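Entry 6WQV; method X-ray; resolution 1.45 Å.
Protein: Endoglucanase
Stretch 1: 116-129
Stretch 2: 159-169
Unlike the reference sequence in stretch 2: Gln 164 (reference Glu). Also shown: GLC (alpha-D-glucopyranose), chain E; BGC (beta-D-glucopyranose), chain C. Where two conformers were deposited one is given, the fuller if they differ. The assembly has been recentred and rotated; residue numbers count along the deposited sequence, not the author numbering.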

# COMPACT_ATOMS: atom_id res chain seq x y z
N LEU A 116 -2.48 6.97 -1.97
CA LEU A 116 -2.70 6.65 -3.38
C LEU A 116 -1.37 6.20 -3.97
O LEU A 116 -0.36 6.91 -3.82
CB LEU A 116 -3.19 7.90 -4.10
CG LEU A 116 -3.36 7.80 -5.62
CD1 LEU A 116 -4.45 6.78 -5.91
CD2 LEU A 116 -3.69 9.13 -6.23
N ASN A 117 -1.36 5.05 -4.65
CA ASN A 117 -0.12 4.47 -5.17
C ASN A 117 -0.23 4.13 -6.66
O ASN A 117 -1.22 4.44 -7.33
CB ASN A 117 0.31 3.25 -4.34
CG ASN A 117 -0.46 1.98 -4.69
OD1 ASN A 117 -1.27 1.94 -5.60
ND2 ASN A 117 -0.17 0.90 -3.94
N ILE A 118 0.85 3.53 -7.18
CA ILE A 118 0.80 2.65 -8.34
C ILE A 118 1.05 1.24 -7.83
O ILE A 118 1.85 1.04 -6.91
CB ILE A 118 1.79 3.05 -9.47
CG1 ILE A 118 3.24 2.73 -9.13
CG2 ILE A 118 1.67 4.54 -9.79
CD1 ILE A 118 4.22 3.15 -10.24
N HIS A 119 0.31 0.26 -8.37
CA HIS A 119 0.22 -1.04 -7.72
C HIS A 119 0.78 -2.13 -8.62
O HIS A 119 2.00 -2.36 -8.62
CB HIS A 119 -1.20 -1.28 -7.19
CG HIS A 119 -1.26 -2.28 -6.07
ND1 HIS A 119 -0.99 -1.93 -4.76
CD2 HIS A 119 -1.55 -3.60 -6.06
CE1 HIS A 119 -1.12 -3.00 -3.99
NE2 HIS A 119 -1.46 -4.02 -4.76
N HIS A 120 -0.05 -2.88 -9.34
CA HIS A 120 0.44 -4.02 -10.12
C HIS A 120 0.97 -3.56 -11.48
O HIS A 120 0.38 -3.80 -12.53
CB HIS A 120 -0.65 -5.06 -10.30
CG HIS A 120 -1.09 -5.73 -9.04
ND1 HIS A 120 -0.20 -6.24 -8.11
CD2 HIS A 120 -2.33 -6.02 -8.57
CE1 HIS A 120 -0.87 -6.80 -7.12
NE2 HIS A 120 -2.16 -6.68 -7.37
N GLU A 121 2.14 -2.91 -11.44
CA GLU A 121 2.80 -2.37 -12.61
C GLU A 121 3.97 -3.23 -13.07
O GLU A 121 4.72 -2.82 -13.96
CB GLU A 121 3.32 -0.96 -12.31
CG GLU A 121 2.25 0.02 -11.84
CD GLU A 121 1.16 0.27 -12.87
OE1 GLU A 121 1.43 0.57 -14.05
OE2 GLU A 121 -0.03 0.18 -12.49
N ASN A 122 4.15 -4.41 -12.49
CA ASN A 122 5.38 -5.16 -12.68
C ASN A 122 5.60 -5.64 -14.11
O ASN A 122 6.73 -6.05 -14.42
CB ASN A 122 5.38 -6.35 -11.71
CG ASN A 122 4.91 -5.96 -10.31
OD1 ASN A 122 3.80 -6.30 -9.90
ND2 ASN A 122 5.75 -5.24 -9.58
N ASP A 123 4.60 -5.58 -14.99
CA ASP A 123 4.85 -5.98 -16.37
C ASP A 123 5.86 -5.04 -17.02
O ASP A 123 6.63 -5.46 -17.89
CB ASP A 123 3.57 -6.02 -17.21
CG ASP A 123 2.79 -7.30 -17.02
OD1 ASP A 123 3.23 -8.17 -16.24
OD2 ASP A 123 1.72 -7.44 -17.66
N TRP A 124 5.87 -3.76 -16.61
CA TRP A 124 6.87 -2.81 -17.10
C TRP A 124 7.84 -2.32 -16.03
O TRP A 124 8.95 -1.93 -16.37
CB TRP A 124 6.20 -1.59 -17.74
CG TRP A 124 5.36 -0.77 -16.80
CD1 TRP A 124 4.03 -0.93 -16.56
CD2 TRP A 124 5.78 0.35 -15.99
NE1 TRP A 124 3.60 -0.01 -15.65
CE2 TRP A 124 4.65 0.79 -15.28
CE3 TRP A 124 7.00 1.00 -15.79
CZ2 TRP A 124 4.69 1.86 -14.39
CZ3 TRP A 124 7.05 2.07 -14.90
CH2 TRP A 124 5.90 2.49 -14.21
N LEU A 125 7.46 -2.36 -14.75
CA LEU A 125 8.27 -1.82 -13.65
C LEU A 125 9.33 -2.85 -13.25
O LEU A 125 9.28 -3.47 -12.18
CB LEU A 125 7.37 -1.44 -12.48
CG LEU A 125 8.00 -0.67 -11.32
CD1 LEU A 125 8.28 0.77 -11.73
CD2 LEU A 125 7.12 -0.69 -10.07
N ILE A 126 10.30 -3.03 -14.13
CA ILE A 126 11.28 -4.10 -14.05
C ILE A 126 12.59 -3.55 -13.47
O ILE A 126 13.20 -2.67 -14.08
CB ILE A 126 11.52 -4.72 -15.44
CG1 ILE A 126 10.22 -5.34 -15.96
CG2 ILE A 126 12.66 -5.73 -15.41
CD1 ILE A 126 10.23 -5.55 -17.47
N PRO A 127 13.08 -4.09 -12.34
CA PRO A 127 14.30 -3.52 -11.72
C PRO A 127 15.59 -4.17 -12.22
O PRO A 127 16.25 -4.97 -11.53
CB PRO A 127 14.08 -3.78 -10.24
CG PRO A 127 13.31 -5.09 -10.22
CD PRO A 127 12.42 -5.07 -11.45
N THR A 128 15.97 -3.82 -13.44
CA THR A 128 17.23 -4.25 -14.03
C THR A 128 17.90 -3.05 -14.68
O THR A 128 17.23 -2.08 -15.07
CB THR A 128 17.03 -5.32 -15.12
OG1 THR A 128 16.28 -4.76 -16.21
CG2 THR A 128 16.31 -6.54 -14.56
N ASN A 129 19.22 -3.12 -14.82
CA ASN A 129 19.94 -2.05 -15.50
C ASN A 129 19.45 -1.89 -16.94
O ASN A 129 19.41 -0.77 -17.47
CB ASN A 129 21.44 -2.34 -15.51
CG ASN A 129 22.08 -2.12 -14.16
OD1 ASN A 129 21.55 -1.39 -13.33
ND2 ASN A 129 23.22 -2.76 -13.94
N PHE A 159 1.12 10.28 -1.31
CA PHE A 159 1.44 9.50 -2.50
C PHE A 159 2.48 8.42 -2.16
O PHE A 159 3.47 8.71 -1.47
CB PHE A 159 2.07 10.37 -3.59
CG PHE A 159 1.23 11.52 -4.09
CD1 PHE A 159 -0.15 11.50 -4.04
CD2 PHE A 159 1.85 12.60 -4.67
CE1 PHE A 159 -0.88 12.58 -4.53
CE2 PHE A 159 1.14 13.66 -5.17
CZ PHE A 159 -0.22 13.66 -5.10
N GLU A 160 2.26 7.20 -2.65
CA GLU A 160 3.18 6.07 -2.51
C GLU A 160 3.67 5.68 -3.90
O GLU A 160 2.88 5.30 -4.77
CB GLU A 160 2.50 4.87 -1.83
CG GLU A 160 3.42 3.68 -1.79
CD GLU A 160 2.90 2.54 -0.97
OE1 GLU A 160 1.71 2.20 -1.12
OE2 GLU A 160 3.69 1.98 -0.19
N GLY A 161 5.00 5.75 -4.11
CA GLY A 161 5.53 5.75 -5.47
C GLY A 161 5.46 4.42 -6.20
O GLY A 161 5.36 4.39 -7.43
N MET A 162 5.55 3.31 -5.47
CA MET A 162 5.50 1.97 -6.03
C MET A 162 4.95 1.05 -4.95
O MET A 162 4.88 1.43 -3.77
CB MET A 162 6.89 1.45 -6.43
CG MET A 162 7.57 2.24 -7.51
SD MET A 162 9.18 1.57 -7.89
CE MET A 162 10.14 2.18 -6.51
N ASN A 163 4.60 -0.17 -5.34
CA ASN A 163 4.05 -1.13 -4.39
C ASN A 163 5.07 -2.17 -3.95
O ASN A 163 5.61 -2.07 -2.84
CB ASN A 163 2.82 -1.82 -4.99
CG ASN A 163 2.19 -2.82 -4.05
OD1 ASN A 163 1.99 -2.53 -2.87
ND2 ASN A 163 1.90 -4.01 -4.57
N GLN A 164 5.33 -3.16 -4.80
CA GLN A 164 6.25 -4.26 -4.49
C GLN A 164 7.20 -4.49 -5.65
O GLN A 164 7.19 -5.56 -6.27
CB GLN A 164 5.48 -5.53 -4.16
CG GLN A 164 4.84 -5.53 -2.82
CD GLN A 164 4.33 -6.89 -2.42
OE1 GLN A 164 3.62 -7.55 -3.18
NE2 GLN A 164 4.73 -7.35 -1.24
N PRO A 165 8.03 -3.51 -5.99
CA PRO A 165 8.97 -3.70 -7.10
C PRO A 165 9.89 -4.88 -6.83
O PRO A 165 10.42 -5.04 -5.73
CB PRO A 165 9.75 -2.38 -7.13
CG PRO A 165 9.67 -1.87 -5.71
CD PRO A 165 8.28 -2.26 -5.25
N ARG A 166 10.06 -5.73 -7.84
CA ARG A 166 10.73 -7.00 -7.62
C ARG A 166 11.07 -7.65 -8.95
O ARG A 166 10.67 -7.18 -10.02
CB ARG A 166 9.84 -7.93 -6.79
CG ARG A 166 8.62 -8.41 -7.56
CD ARG A 166 7.61 -9.06 -6.64
NE ARG A 166 6.44 -9.56 -7.35
CZ ARG A 166 5.35 -8.85 -7.61
NH1 ARG A 166 5.28 -7.58 -7.24
NH2 ARG A 166 4.33 -9.40 -8.25
N LEU A 167 11.84 -8.74 -8.88
CA LEU A 167 12.21 -9.51 -10.06
C LEU A 167 11.23 -10.66 -10.24
O LEU A 167 11.41 -11.75 -9.70
CB LEU A 167 13.62 -10.07 -9.91
CG LEU A 167 14.77 -9.10 -10.09
CD1 LEU A 167 16.06 -9.82 -9.72
CD2 LEU A 167 14.81 -8.57 -11.51
N VAL A 168 10.19 -10.42 -11.04
CA VAL A 168 9.14 -11.42 -11.20
C VAL A 168 9.72 -12.64 -11.91
O VAL A 168 10.38 -12.52 -12.95
CB VAL A 168 7.95 -10.83 -11.96
CG1 VAL A 168 6.88 -11.88 -12.18
CG2 VAL A 168 7.38 -9.65 -11.19
N GLY A 169 9.47 -13.82 -11.35
CA GLY A 169 9.95 -15.06 -11.92
C GLY A 169 11.35 -15.47 -11.52
O GLY A 169 11.76 -16.60 -11.83
C1 GLC E . 1.01 -7.83 -1.63
C2 GLC E . 0.18 -7.12 -2.68
C3 GLC E . -1.27 -7.34 -2.72
C4 GLC E . -1.59 -8.81 -2.55
C5 GLC E . -1.07 -9.22 -1.20
C6 GLC E . -1.48 -10.61 -0.75
O1 GLC E . 1.23 -7.17 -0.45
O2 GLC E . 0.52 -5.70 -2.60
O3 GLC E . -1.74 -6.87 -4.04
O4 GLC E . -3.01 -9.00 -2.67
O5 GLC E . 0.42 -9.18 -1.24
O6 GLC E . -0.98 -11.57 -1.57
C2 BGC C . -4.73 -10.50 -3.26
C3 BGC C . -5.09 -11.62 -4.19
C4 BGC C . -4.77 -11.29 -5.63
C5 BGC C . -3.32 -10.87 -5.79
C6 BGC C . -2.95 -10.37 -7.15
C1 BGC C . -3.27 -10.09 -3.42
O2 BGC C . -4.97 -10.89 -1.89
O3 BGC C . -6.52 -11.90 -4.05
O4 BGC C . -4.93 -12.49 -6.47
O5 BGC C . -3.02 -9.76 -4.85
O6 BGC C . -1.53 -10.21 -7.23
O HOH W 1 4.61 -3.86 -7.56
O HOH W 2 4.40 -0.82 -8.02
O HOH W 3 2.35 -5.48 -7.09
O HOH W 4 8.31 -5.09 -10.12
O HOH W 5 8.94 -6.60 -12.58
O HOH W 6 1.83 -8.06 -9.31

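The apolar centre of this contact is built from Leu 125, Met 162 and Pro 165. The CA-to-CB bond of Leu 125 points toward stretch 2, and its side chain reaches two partners there. Leu 125 CD2 lies 3.8 Å from Met 162 SD and 4.3 Å from Pro 165 CB. Met 162 starts out differently. Its CA-to-CB bond points away from stretch 1, yet its side chain still lies against Leu 125. Ile 118 extends this patch more loosely, with CD1 4.4 Å from Met 162 CG. Ile 118 CG1 also sits 3.2 Å from Gly 161 O, so the side chain packs on backbone as well.

A second apolar patch lies further along both stretches. Pro 127 CG is 4.0 Å from Leu 167 CD2, and Thr 128 CG2 is also 4.0 Å from Leu 167 CD2. One methyl group of Leu 167 thus meets two successive residues. The ring of Pro 127 also meets the backbone, with CD 3.1 Å from Arg 166 O. At the exposed margin, Asn 122 CB lies 3.9 Å from Val 168 CG2.

At their beginnings the stretches run as parallel strands. Leu 116 pairs with Phe 159, their CA atoms 5.1 Å apart, and both side chains lie on the same face of the sheet. Glu 160 N donates a nearly straight hydrogen bond to Leu 116 O at 2.9 Å. Beyond it the pairing loosens. Asn 117 CA approaches Glu 160 O to 3.1 Å in a CA-H...O contact, while Ile 118 N is buried without a polar partner.

Asn 117 and Asn 163 frame the ring of His 119. Asn 117 ND2 donates to His 119 ND1 at 3.1 Å. This leaves NE2 free to face the sugar, and His 119 NE2 hydrogen-bonds GLC O3 at 3.0 Å. Asn 163 ND2 lies over one face of the ring, 3.2 Å from His 119 CE1. It makes no hydrogen bond to the ring. Instead, Asn 163 ND2 donates to GLC O2 at 2.9 Å, so the two stretches hold neighbouring hydroxyls of one glucose. Gln 164, which replaces the reference Glu, places OE1 3.0 Å from GLC C1.

Water carries most of the remaining polar contact. Water 2 accepts from Asn 163 N at 2.8 Å and donates to His 119 O at 2.9 Å. Water 1 accepts from both Asn 122 ND2, at 2.7 Å, and Gln 164 N, at 2.9 Å. The CA-to-CB bond of Asn 122 points toward stretch 2, but its amide meets that stretch largely through solvent. Water 4 accepts from Asn 122 ND2 at 2.6 Å and from Arg 166 N at 2.9 Å. Water 6 donates to Asn 122 OD1 at 2.7 Å and accepts from Arg 166 NH2 at 3.0 Å. The guanidinium is steadied within its own stretch, where Arg 166 NH1 donates to Gln 164 O at 2.9 Å.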